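Local coordinates for protein papain inhibitor (Streptomyces mobaraensis, PDB 5NTB) that inhibits the cysteine proteases papain and bromelain and the serine protease trypsin, and serves as a glutamine and lysine donor substrate for transglutaminase, at residues K11-Y15 / F90-L96; G21-T25 / P47-C53; A29-V35 / I83-A89; G55-E59 / R68-R72. All coordinates share one frame; numbering follows the deposited sequence.

In the fold
All four contacts belong to one small double-psi beta-barrel domain. Contact 3 touches both contact 1 and contact 4: Asp33 is salt-bridged to Lys92 of contact 1 (OD2 to NZ, 2.5 Å), and Val35 probably hydrogen-bonds through its N to Pro70 O of contact 4 at 3.0 Å. Strands 8-18 and 82-86 are sheet neighbours, and the centres of contacts 1 and 3 are about 8 Å apart. Contact 4 is the hairpin 57-62/65-75, with its centre about 11 Å from that of contact 3. Contact 2, the disulfide-linked surface loops, packs on contact 4 through Leu52 and Val71, and its centre stands about 22 Å from that of contact 1, across the centre of the chain. The sulfate sits beside Lys11 of contact 1.

Contact 1 of 4, residues K11-Y15 / F90-L96; sequences KMTYY and FAKLAPL. With SO4 (sulfate ion), chain D.
Phe90 is sandwiched between two unlike groups from one strand: the ring edge of Tyr14 meets one face and the methyl CE of Met12 lies over the other. The aromatic pair is T-shaped (edge-to-face), with planes at 61° and Tyr14 CD2 as the touching atom, 3.7 Å from Phe90 CG. With CG of Phe90 anti to the backbone N (chi1 -175°), the ring reaches back to the strand between these two side chains. Met12, extended beyond CG, passes its sulfur obliquely by the ring, a Met-aromatic contact, and sets CE 3.9 Å from both Leu93 CB and Ala94 CB. Tyr14 is itself covered: Leu96 CD2 stands over the centre of one face, a CH-pi contact 3.7 Å from the ring centroid. The phenol OH also comes 3.3 Å from Leu96 O, at best a weak hydrogen bond. Shortening Tyr14 to alanine is likely to uncover one face of Phe90 and leave the Leu96 methyl without the ring it rests on. On the strand's other side, Thr13 OG1 is bound to His82 and Asp84. Lys11 NZ holds a sulfate oxygen, O1, at 2.6 Å; His82 ND1 and Asp79 N bind the same ion, which probably came from the crystallisation liquor. The arrangement is a loop following a short helix, its apolar side chains packed against strand 8-18 of the double-psi beta-barrel.

Contact 2 of 4, residues G21-T25 / P47-C53; sequences GACGT and PNNDPLC
Cys23 and Cys53 are joined by a disulfide, SG to SG 2.1 Å, and this covalent link is the tight part of an otherwise open surface contact. Its chi3 of -83° is close to the usual right-angled twist, and at both ends SG leaves its backbone anti to the carbonyl carbon. The rest is looser. Ala22 CB and Pro47 CB approach no nearer than 4.3 Å, although the carbonyl of Ala22 lies closer to the proline, its O 3.5 Å from Pro47 CB. On the side of the exposed Asn48 a water joins the loops, donating to Cys23 O at 2.6 Å and to Asn48 O at 2.8 Å. Each loop is also braced from within: residues 21-24 form a type I beta turn closed by Gly24 N to Gly21 O, while Asp50 OD1 accepts from Leu52 N at 2.9 Å through its anti lone pair, in an almost straight bond of 168°. The other carboxylate oxygen, OD2, takes the backbone N-H groups of Thr43 and Thr44, and Leu52 packs on Trp42 and Val71. What results is a disulfide-tied pair of surface loops, a beta turn on one side and an Asx turn on the other.

Contact 3 of 4, residues A29-V35 / I83-A89; sequences ASSQDLV and IDLSQAA
Ser86 turns its CB against Ala29 and Leu34, 3.7 Å from both Ala29 CB and Leu34 CD1, and its hydroxyl takes part in three hydrogen bonds. OG donates to Gln32 O at 2.6 Å, in the carbonyl plane and on a lone pair. It accepts in turn from Leu34 N at 3.2 Å and from Ala89 N, the latter bond capping the helix. The chi1 of 66° places OG between the backbone N and the carbonyl carbon, from where it can reach both the loop and the first turn of the helix. The backbone adds two bonds. Ser86 N reaches Leu34 O at 2.9 Å in a straight N-H...O line (179°), though from 36° above the carbonyl plane, while Ala88 N meets Ala29 O nearly along the C=O axis. One residue back along strand 82-86, Leu85 faces Val35 in an antiparallel non-hydrogen-bonded pair. Val35 CG2 lies 3.8 Å from Ile83 CB; Val58 packs on Val35, and Val60 and Trp106 on Ile83. At the outer edge a water donates to Ser30 O and binds Gln87 NE2 weakly. Asp33 brings OD1 to 3.4 Å from Ala89 CA, while its OD2 is salt-bridged to Lys92. Here the loop leading into strand 35-38 wraps a serine N-cap, where strand 82-86 of the double-psi beta-barrel passes into helix 87-90.

Contact 4 of 4, residues G55-E59 / R68-R72; sequences GVSVE and RVPVR
Val58 N donates to Val69 O at 2.8 Å, the shortest hydrogen bond between residues 55-59 and 68-72, which belong to an antiparallel beta hairpin of the double-psi beta-barrel. Val69 N returns a bond to Val58 O, completing the hydrogen-bonded pair. Both donors lie nearly in line with the carbonyl they meet. Val71 N extends the ladder to Val56 O at 3.1 Å, just before strand 57-62 begins. On the face of Val58 and Val69 these two side chains cross, CG2 to CG2 3.6 Å in the conformer described. Val56 CG1 runs alongside Val71 CG2, 3.9 Å away. Val35 of the neighbouring strand packs on Val58, Val69 and Val71. Glu59 and Arg68 share the other face. In one of its two conformers, the one described, Arg68 has CG anti to the backbone N (chi1 -177°) and its chain extended to NE, passes Ser57 and offers NH2 to Glu59 OE1 at the guanidinium edge. This salt bridge has a weak hydrogen bond, bent to 133°, with the carboxylate and guanidinium planes 59° apart. A leucine in place of Glu59 would probably leave the Arg68 charge, in this conformer, without its mate and the guanidinium freer to swing. Pro70 CB lies 3.7 Å above the plane of the Arg72 guanidinium, over its centre.

Contact 1 of 4, residues K11-Y15 / F90-L96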
loop_
_atom_site.group_PDB
_atom_site.type_symbol
_atom_site.label_atom_id
_atom_site.label_comp_id
_atom_site.label_asym_id
_atom_site.label_seq_id
_atom_site.Cartn_x
_atom_site.Cartn_y
_atom_site.Cartn_z
ATOM N N LYS A 11 8.758 5.409 -2.419
ATOM C CA LYS A 11 9.180 4.268 -3.201
ATOM C C LYS A 11 8.152 3.170 -3.034
ATOM O O LYS A 11 7.354 3.165 -2.087
ATOM C CB LYS A 11 10.564 3.772 -2.780
ATOM C CG LYS A 11 10.576 3.094 -1.434
ATOM C CD LYS A 11 11.942 2.487 -1.111
ATOM C CE LYS A 11 12.846 3.505 -0.445
ATOM N NZ LYS A 11 14.015 2.859 0.217
ATOM N N MET A 12 8.171 2.246 -3.976
ATOM C CA MET A 12 7.286 1.102 -3.901
ATOM C C MET A 12 8.066 -0.177 -4.143
ATOM O O MET A 12 8.961 -0.243 -4.995
ATOM C CB MET A 12 6.128 1.214 -4.892
ATOM C CG MET A 12 6.524 1.227 -6.349
ATOM S SD MET A 12 5.060 1.354 -7.395
ATOM C CE MET A 12 5.816 1.198 -9.014
ATOM N N THR A 13 7.736 -1.176 -3.352
ATOM C CA THR A 13 8.130 -2.553 -3.578
ATOM C C THR A 13 6.856 -3.367 -3.695
ATOM O O THR A 13 5.746 -2.831 -3.672
ATOM C CB THR A 13 9.012 -3.054 -2.439
ATOM O OG1 THR A 13 8.347 -2.820 -1.196
ATOM C CG2 THR A 13 10.332 -2.304 -2.423
ATOM N N TYR A 14 6.998 -4.675 -3.823
ATOM C CA TYR A 14 5.800 -5.497 -3.862
ATOM C C TYR A 14 6.001 -6.768 -3.055
ATOM O O TYR A 14 7.125 -7.183 -2.764
ATOM C CB TYR A 14 5.374 -5.842 -5.295
ATOM C CG TYR A 14 6.350 -6.731 -6.022
ATOM C CD1 TYR A 14 6.300 -8.109 -5.864
ATOM C CD2 TYR A 14 7.324 -6.191 -6.851
ATOM C CE1 TYR A 14 7.190 -8.927 -6.507
ATOM C CE2 TYR A 14 8.219 -7.013 -7.506
ATOM C CZ TYR A 14 8.138 -8.375 -7.322
ATOM O OH TYR A 14 9.011 -9.218 -7.973
ATOM N N TYR A 15 4.880 -7.391 -2.703
ATOM C CA TYR A 15 4.910 -8.623 -1.930
ATOM C C TYR A 15 3.834 -9.570 -2.426
ATOM O O TYR A 15 2.970 -9.198 -3.216
ATOM C CB TYR A 15 4.781 -8.346 -0.425
ATOM C CG TYR A 15 3.416 -7.965 0.136
ATOM C CD1 TYR A 15 2.784 -6.773 -0.220
ATOM C CD2 TYR A 15 2.803 -8.769 1.092
ATOM C CE1 TYR A 15 1.569 -6.411 0.345
ATOM C CE2 TYR A 15 1.602 -8.412 1.665
ATOM C CZ TYR A 15 0.982 -7.236 1.279
ATOM O OH TYR A 15 -0.226 -6.885 1.856
ATOM N N PHE A 90 1.486 -3.795 -8.283
ATOM C CA PHE A 90 2.776 -3.270 -8.732
ATOM C C PHE A 90 2.961 -3.466 -10.230
ATOM O O PHE A 90 3.405 -2.552 -10.937
ATOM C CB PHE A 90 3.881 -3.966 -7.942
ATOM C CG PHE A 90 5.266 -3.448 -8.193
ATOM C CD1 PHE A 90 5.945 -3.766 -9.358
ATOM C CD2 PHE A 90 5.923 -2.707 -7.213
ATOM C CE1 PHE A 90 7.243 -3.322 -9.571
ATOM C CE2 PHE A 90 7.227 -2.267 -7.419
ATOM C CZ PHE A 90 7.883 -2.582 -8.601
ATOM N N ALA A 91 2.586 -4.647 -10.731
ATOM C CA ALA A 91 2.780 -4.988 -12.132
ATOM C C ALA A 91 1.998 -4.078 -13.062
ATOM O O ALA A 91 2.350 -3.967 -14.241
ATOM C CB ALA A 91 2.368 -6.438 -12.358
ATOM N N LYS A 92 0.961 -3.419 -12.560
ATOM C CA LYS A 92 0.194 -2.484 -13.371
ATOM C C LYS A 92 0.930 -1.169 -13.590
ATOM O O LYS A 92 0.571 -0.408 -14.502
ATOM C CB LYS A 92 -1.160 -2.238 -12.714
ATOM C CG LYS A 92 -1.991 -3.509 -12.625
ATOM C CD LYS A 92 -3.321 -3.307 -11.937
ATOM C CE LYS A 92 -4.076 -4.634 -11.917
ATOM N NZ LYS A 92 -5.483 -4.452 -11.488
ATOM N N LEU A 93 1.932 -0.878 -12.762
ATOM C CA LEU A 93 2.709 0.351 -12.852
ATOM C C LEU A 93 4.123 0.147 -13.362
ATOM O O LEU A 93 4.679 1.060 -13.967
ATOM C CB LEU A 93 2.806 1.022 -11.478
ATOM C CG LEU A 93 1.505 1.552 -10.909
ATOM C CD1 LEU A 93 1.781 2.147 -9.542
ATOM C CD2 LEU A 93 0.889 2.588 -11.842
ATOM N N ALA A 94 4.731 -1.006 -13.102
ATOM C CA ALA A 94 6.144 -1.191 -13.392
ATOM C C ALA A 94 6.432 -2.674 -13.559
ATOM O O ALA A 94 5.704 -3.509 -13.014
ATOM C CB ALA A 94 7.017 -0.608 -12.273
ATOM N N PRO A 95 7.493 -3.029 -14.285
ATOM C CA PRO A 95 7.829 -4.448 -14.443
ATOM C C PRO A 95 8.237 -5.069 -13.117
ATOM O O PRO A 95 8.987 -4.480 -12.336
ATOM C CB PRO A 95 8.998 -4.430 -15.434
ATOM C CG PRO A 95 9.595 -3.071 -15.284
ATOM C CD PRO A 95 8.428 -2.161 -15.026
ATOM N N LEU A 96 7.744 -6.285 -12.877
ATOM C CA LEU A 96 8.074 -6.969 -11.631
ATOM C C LEU A 96 9.567 -7.214 -11.497
ATOM O O LEU A 96 10.089 -7.249 -10.378
ATOM C CB LEU A 96 7.320 -8.293 -11.533
ATOM C CG LEU A 96 5.816 -8.104 -11.325
ATOM C CD1 LEU A 96 5.074 -9.421 -11.422
ATOM C CD2 LEU A 96 5.557 -7.418 -9.987
HETATM S S SO4 D . 13.103 1.537 3.498
HETATM O O1 SO4 D . 13.332 2.729 2.684
HETATM O O2 SO4 D . 13.590 0.349 2.799
HETATM O O3 SO4 D . 11.666 1.407 3.773
HETATM O O4 SO4 D . 13.807 1.691 4.773
#

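Contact 2 of 4, residues G21-T25 / P47-C53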
loop_
_atom_site.group_PDB
_atom_site.type_symbol
_atom_site.label_atom_id
_atom_site.label_comp_id
_atom_site.label_asym_id
_atom_site.label_seq_id
_atom_site.Cartn_x
_atom_site.Cartn_y
_atom_site.Cartn_z
ATOM N N GLY A 21 -4.280 -10.194 6.166
ATOM C CA GLY A 21 -3.489 -9.001 6.383
ATOM C C GLY A 21 -3.709 -8.421 7.772
ATOM O O GLY A 21 -4.468 -8.933 8.594
ATOM N N ALA A 22 -3.007 -7.325 8.040
ATOM C CA ALA A 22 -3.113 -6.683 9.345
ATOM C C ALA A 22 -4.494 -6.104 9.593
ATOM O O ALA A 22 -4.838 -5.812 10.748
ATOM C CB ALA A 22 -2.065 -5.580 9.472
ATOM N N CYS A 23 -5.298 -5.931 8.548
ATOM C CA CYS A 23 -6.678 -5.525 8.757
ATOM C C CYS A 23 -7.559 -6.695 9.164
ATOM O O CYS A 23 -8.721 -6.481 9.530
ATOM C CB CYS A 23 -7.233 -4.860 7.494
ATOM S SG CYS A 23 -6.492 -3.228 7.167
ATOM N N GLY A 24 -7.032 -7.919 9.133
ATOM C CA GLY A 24 -7.823 -9.066 9.533
ATOM C C GLY A 24 -8.705 -9.629 8.450
ATOM O O GLY A 24 -9.643 -10.376 8.753
ATOM N N THR A 25 -8.448 -9.291 7.196
ATOM C CA THR A 25 -9.246 -9.801 6.101
ATOM C C THR A 25 -8.391 -10.670 5.183
ATOM O O THR A 25 -7.163 -10.526 5.150
ATOM C CB THR A 25 -9.869 -8.656 5.291
ATOM O OG1 THR A 25 -8.835 -7.921 4.620
ATOM C CG2 THR A 25 -10.642 -7.717 6.205
ATOM N N PRO A 47 -4.507 -3.797 15.383
ATOM C CA PRO A 47 -4.431 -3.348 13.981
ATOM C C PRO A 47 -5.713 -3.566 13.199
ATOM O O PRO A 47 -6.001 -2.796 12.275
ATOM C CB PRO A 47 -3.271 -4.174 13.401
ATOM C CG PRO A 47 -3.040 -5.279 14.381
ATOM C CD PRO A 47 -3.431 -4.740 15.719
ATOM N N ASN A 48 -6.507 -4.586 13.546
ATOM C CA ASN A 48 -7.756 -4.807 12.816
ATOM C C ASN A 48 -8.746 -3.671 13.020
ATOM O O ASN A 48 -9.727 -3.564 12.274
ATOM C CB ASN A 48 -8.440 -6.097 13.264
ATOM C CG ASN A 48 -7.685 -7.355 12.891
ATOM O OD1 ASN A 48 -6.561 -7.332 12.351
ATOM N ND2 ASN A 48 -8.304 -8.474 13.183
ATOM N N ASN A 49 -8.539 -2.858 14.052
ATOM C CA ASN A 49 -9.396 -1.729 14.368
ATOM C C ASN A 49 -8.820 -0.405 13.880
ATOM O O ASN A 49 -9.335 0.663 14.238
ATOM C CB ASN A 49 -9.624 -1.681 15.879
ATOM C CG ASN A 49 -10.814 -0.827 16.264
ATOM O OD1 ASN A 49 -11.845 -0.830 15.577
ATOM N ND2 ASN A 49 -10.682 -0.096 17.375
ATOM N N ASP A 50 -7.778 -0.444 13.061
ATOM C CA ASP A 50 -7.168 0.811 12.647
ATOM C C ASP A 50 -8.054 1.525 11.629
ATOM O O ASP A 50 -8.643 0.885 10.758
ATOM C CB ASP A 50 -5.794 0.558 12.040
ATOM C CG ASP A 50 -4.924 1.795 12.056
ATOM O OD1 ASP A 50 -5.132 2.672 11.189
ATOM O OD2 ASP A 50 -4.053 1.883 12.948
ATOM N N PRO A 51 -8.156 2.853 11.701
ATOM C CA PRO A 51 -8.913 3.573 10.668
ATOM C C PRO A 51 -8.375 3.351 9.265
ATOM O O PRO A 51 -9.141 3.482 8.303
ATOM C CB PRO A 51 -8.798 5.045 11.099
ATOM C CG PRO A 51 -7.733 5.068 12.164
ATOM C CD PRO A 51 -7.758 3.726 12.813
ATOM N N LEU A 52 -7.101 2.968 9.119
ATOM C CA LEU A 52 -6.574 2.620 7.802
ATOM C C LEU A 52 -7.336 1.486 7.148
ATOM O O LEU A 52 -7.279 1.344 5.926
ATOM C CB LEU A 52 -5.101 2.229 7.917
ATOM C CG LEU A 52 -4.130 3.400 8.085
ATOM C CD1 LEU A 52 -2.767 2.875 8.510
ATOM C CD2 LEU A 52 -4.007 4.197 6.781
ATOM N N CYS A 53 -8.039 0.679 7.931
ATOM C CA CYS A 53 -8.745 -0.488 7.425
ATOM C C CYS A 53 -10.181 -0.198 7.023
ATOM O O CYS A 53 -10.865 -1.108 6.537
ATOM C CB CYS A 53 -8.719 -1.594 8.476
ATOM S SG CYS A 53 -7.028 -2.160 8.847
HETATM O O HOH W 1 -10.136 -4.304 9.585
#

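Contact 3 of 4, residues A29-V35 / I83-A89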
loop_
_atom_site.group_PDB
_atom_site.type_symbol
_atom_site.label_atom_id
_atom_site.label_comp_id
_atom_site.label_asym_id
_atom_site.label_seq_id
_atom_site.Cartn_x
_atom_site.Cartn_y
_atom_site.Cartn_z
ATOM N N ALA A 29 -1.941 -11.430 -2.336
ATOM C CA ALA A 29 -1.248 -10.338 -3.007
ATOM C C ALA A 29 -0.762 -10.706 -4.404
ATOM O O ALA A 29 -0.377 -9.806 -5.161
ATOM C CB ALA A 29 -0.079 -9.869 -2.144
ATOM N N SER A 30 -0.768 -11.990 -4.769
ATOM C CA SER A 30 -0.431 -12.358 -6.137
ATOM C C SER A 30 -1.566 -12.101 -7.115
ATOM O O SER A 30 -1.315 -12.015 -8.324
ATOM C CB SER A 30 -0.039 -13.832 -6.205
ATOM O OG SER A 30 -1.203 -14.634 -6.133
ATOM N N SER A 31 -2.803 -11.993 -6.634
ATOM C CA SER A 31 -3.944 -11.870 -7.521
ATOM C C SER A 31 -4.904 -10.744 -7.171
ATOM O O SER A 31 -5.943 -10.625 -7.830
ATOM C CB SER A 31 -4.735 -13.185 -7.559
ATOM O OG SER A 31 -5.268 -13.486 -6.291
ATOM N N GLN A 32 -4.609 -9.919 -6.168
ATOM C CA GLN A 32 -5.514 -8.847 -5.787
ATOM C C GLN A 32 -4.750 -7.538 -5.702
ATOM O O GLN A 32 -3.598 -7.515 -5.250
ATOM C CB GLN A 32 -6.177 -9.114 -4.435
ATOM C CG GLN A 32 -7.095 -10.311 -4.442
ATOM C CD GLN A 32 -7.606 -10.631 -3.060
ATOM O OE1 GLN A 32 -6.922 -10.398 -2.052
ATOM N NE2 GLN A 32 -8.824 -11.159 -2.995
ATOM N N ASP A 33 -5.400 -6.453 -6.127
ATOM C CA ASP A 33 -4.856 -5.109 -5.947
ATOM C C ASP A 33 -5.023 -4.680 -4.492
ATOM O O ASP A 33 -6.150 -4.618 -3.984
ATOM C CB ASP A 33 -5.564 -4.096 -6.847
ATOM C CG ASP A 33 -5.169 -4.204 -8.295
ATOM O OD1 ASP A 33 -4.168 -4.877 -8.606
ATOM O OD2 ASP A 33 -5.864 -3.578 -9.131
ATOM N N LEU A 34 -3.916 -4.350 -3.832
ATOM C CA LEU A 34 -3.983 -3.842 -2.469
ATOM C C LEU A 34 -2.632 -3.235 -2.127
ATOM O O LEU A 34 -1.667 -3.362 -2.881
ATOM C CB LEU A 34 -4.356 -4.943 -1.468
ATOM C CG LEU A 34 -3.511 -6.221 -1.485
ATOM C CD1 LEU A 34 -2.241 -6.113 -0.654
ATOM C CD2 LEU A 34 -4.367 -7.377 -0.990
ATOM N N VAL A 35 -2.567 -2.589 -0.968
ATOM C CA VAL A 35 -1.310 -2.025 -0.497
ATOM C C VAL A 35 -1.134 -2.337 0.982
ATOM O O VAL A 35 -2.102 -2.396 1.753
ATOM C CB VAL A 35 -1.235 -0.506 -0.752
ATOM C CG1 VAL A 35 -2.259 0.228 0.058
ATOM C CG2 VAL A 35 0.173 0.034 -0.445
ATOM N N ILE A 83 5.750 2.300 0.246
ATOM C CA ILE A 83 4.584 1.422 0.244
ATOM C C ILE A 83 4.964 0.082 -0.355
ATOM O O ILE A 83 5.793 -0.011 -1.264
ATOM C CB ILE A 83 3.388 2.047 -0.502
ATOM C CG1 ILE A 83 3.728 2.336 -1.968
ATOM C CG2 ILE A 83 2.933 3.295 0.215
ATOM C CD1 ILE A 83 2.530 2.867 -2.775
ATOM N N ASP A 84 4.319 -0.963 0.141
ATOM C CA ASP A 84 4.525 -2.330 -0.329
ATOM C C ASP A 84 3.226 -2.734 -1.020
ATOM O O ASP A 84 2.245 -3.112 -0.368
ATOM C CB ASP A 84 4.875 -3.245 0.845
ATOM C CG ASP A 84 5.727 -4.450 0.452
ATOM O OD1 ASP A 84 6.191 -4.544 -0.695
ATOM O OD2 ASP A 84 5.944 -5.309 1.330
ATOM N N LEU A 85 3.199 -2.611 -2.339
ATOM C CA LEU A 85 2.020 -2.977 -3.102
ATOM C C LEU A 85 1.927 -4.483 -3.231
ATOM O O LEU A 85 2.930 -5.191 -3.182
ATOM C CB LEU A 85 2.071 -2.358 -4.500
ATOM C CG LEU A 85 1.801 -0.866 -4.590
ATOM C CD1 LEU A 85 2.119 -0.419 -6.010
ATOM C CD2 LEU A 85 0.357 -0.550 -4.273
ATOM N N SER A 86 0.716 -4.979 -3.424
ATOM C CA SER A 86 0.624 -6.348 -3.899
ATOM C C SER A 86 1.379 -6.491 -5.219
ATOM O O SER A 86 1.504 -5.543 -5.998
ATOM C CB SER A 86 -0.838 -6.755 -4.049
ATOM O OG SER A 86 -1.476 -6.008 -5.071
ATOM N N GLN A 87 1.908 -7.691 -5.448
ATOM C CA GLN A 87 2.507 -8.015 -6.737
ATOM C C GLN A 87 1.566 -7.662 -7.880
ATOM O O GLN A 87 1.983 -7.078 -8.894
ATOM C CB GLN A 87 2.851 -9.506 -6.762
ATOM C CG GLN A 87 3.615 -9.945 -7.987
ATOM C CD GLN A 87 3.777 -11.448 -8.035
ATOM O OE1 GLN A 87 4.892 -11.938 -8.131
ATOM N NE2 GLN A 87 2.678 -12.178 -7.938
ATOM N N ALA A 88 0.280 -7.973 -7.712
ATOM C CA ALA A 88 -0.696 -7.716 -8.762
ATOM C C ALA A 88 -0.827 -6.227 -9.060
ATOM O O ALA A 88 -0.916 -5.827 -10.228
ATOM C CB ALA A 88 -2.045 -8.318 -8.363
ATOM N N ALA A 89 -0.839 -5.385 -8.022
ATOM C CA ALA A 89 -0.949 -3.951 -8.266
ATOM C C ALA A 89 0.345 -3.379 -8.831
ATOM O O ALA A 89 0.315 -2.541 -9.742
ATOM C CB ALA A 89 -1.319 -3.225 -6.972
HETATM O O HOH W 2 0.821 -11.444 -9.559
#

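Contact 4 of 4, residues G55-E59 / R68-R72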
loop_
_atom_site.group_PDB
_atom_site.type_symbol
_atom_site.label_atom_id
_atom_site.label_comp_id
_atom_site.label_asym_id
_atom_site.label_seq_id
_atom_site.Cartn_x
_atom_site.Cartn_y
_atom_site.Cartn_z
ATOM N N GLY A 55 -12.302 1.877 4.637
ATOM C CA GLY A 55 -12.605 2.724 3.501
ATOM C C GLY A 55 -11.459 3.563 2.999
ATOM O O GLY A 55 -11.690 4.532 2.270
ATOM N N VAL A 56 -10.226 3.232 3.365
ATOM C CA VAL A 56 -9.062 3.987 2.922
ATOM C C VAL A 56 -8.379 3.225 1.796
ATOM O O VAL A 56 -8.174 2.007 1.883
ATOM C CB VAL A 56 -8.086 4.249 4.081
ATOM C CG1 VAL A 56 -6.838 4.973 3.568
ATOM C CG2 VAL A 56 -8.778 5.055 5.185
ATOM N N SER A 57 -8.064 3.936 0.728
ATOM C CA SER A 57 -7.280 3.434 -0.388
ATOM C C SER A 57 -6.072 4.335 -0.575
ATOM O O SER A 57 -5.905 5.343 0.113
ATOM C CB SER A 57 -8.106 3.387 -1.676
ATOM O OG SER A 57 -9.170 2.462 -1.573
ATOM N N VAL A 58 -5.209 3.943 -1.492
ATOM C CA VAL A 58 -4.185 4.855 -1.964
ATOM C C VAL A 58 -4.336 5.006 -3.462
ATOM O O VAL A 58 -4.812 4.112 -4.168
ATOM C CB VAL A 58 -2.757 4.399 -1.616
ATOM C CG1 VAL A 58 -2.552 4.430 -0.106
ATOM C CG2 VAL A 58 -2.490 3.029 -2.187
ATOM N N GLU A 59 -3.926 6.164 -3.940
ATOM C CA GLU A 59 -3.716 6.405 -5.359
ATOM C C GLU A 59 -2.215 6.506 -5.554
ATOM O O GLU A 59 -1.555 7.302 -4.872
ATOM C CB GLU A 59 -4.431 7.676 -5.823
ATOM C CG GLU A 59 -5.915 7.439 -6.018
ATOM C CD GLU A 59 -6.652 8.646 -6.566
ATOM O OE1 GLU A 59 -7.903 8.641 -6.534
ATOM O OE2 GLU A 59 -5.984 9.591 -7.031
ATOM N N ARG A 68 -5.548 2.907 -8.184
ATOM C CA ARG A 68 -6.175 3.114 -6.883
ATOM C C ARG A 68 -6.420 1.753 -6.256
ATOM O O ARG A 68 -7.122 0.922 -6.840
ATOM C CB ARG A 68 -7.484 3.896 -7.032
ATOM C CG ARG A 68 -8.181 4.238 -5.733
ATOM C CD ARG A 68 -9.551 4.836 -6.036
ATOM N NE ARG A 68 -10.361 5.023 -4.838
ATOM C CZ ARG A 68 -10.661 6.205 -4.311
ATOM N NH1 ARG A 68 -11.408 6.270 -3.215
ATOM N NH2 ARG A 68 -10.221 7.324 -4.876
ATOM N N VAL A 69 -5.829 1.517 -5.084
ATOM C CA VAL A 69 -5.929 0.195 -4.461
ATOM C C VAL A 69 -6.258 0.347 -2.981
ATOM O O VAL A 69 -5.863 1.323 -2.333
ATOM C CB VAL A 69 -4.622 -0.634 -4.631
ATOM C CG1 VAL A 69 -4.207 -0.726 -6.114
ATOM C CG2 VAL A 69 -3.480 -0.058 -3.804
ATOM N N PRO A 70 -6.971 -0.623 -2.415
ATOM C CA PRO A 70 -7.333 -0.545 -0.998
ATOM C C PRO A 70 -6.167 -0.843 -0.066
ATOM O O PRO A 70 -5.326 -1.699 -0.332
ATOM C CB PRO A 70 -8.418 -1.620 -0.860
ATOM C CG PRO A 70 -8.075 -2.609 -1.931
ATOM C CD PRO A 70 -7.588 -1.777 -3.085
ATOM N N VAL A 71 -6.166 -0.149 1.071
ATOM C CA VAL A 71 -5.279 -0.503 2.177
ATOM C C VAL A 71 -5.810 -1.769 2.831
ATOM O O VAL A 71 -6.940 -1.797 3.330
ATOM C CB VAL A 71 -5.191 0.631 3.205
ATOM C CG1 VAL A 71 -4.365 0.186 4.405
ATOM C CG2 VAL A 71 -4.639 1.906 2.565
ATOM N N ARG A 72 -4.991 -2.814 2.863
ATOM C CA ARG A 72 -5.398 -4.079 3.461
ATOM C C ARG A 72 -4.370 -4.648 4.422
ATOM O O ARG A 72 -4.629 -5.687 5.036
ATOM C CB ARG A 72 -5.678 -5.125 2.374
ATOM C CG ARG A 72 -6.750 -4.701 1.403
ATOM C CD ARG A 72 -7.913 -5.649 1.444
ATOM N NE ARG A 72 -8.950 -5.344 0.459
ATOM C CZ ARG A 72 -10.050 -4.647 0.713
ATOM N NH1 ARG A 72 -10.272 -4.156 1.924
ATOM N NH2 ARG A 72 -10.941 -4.450 -0.250
#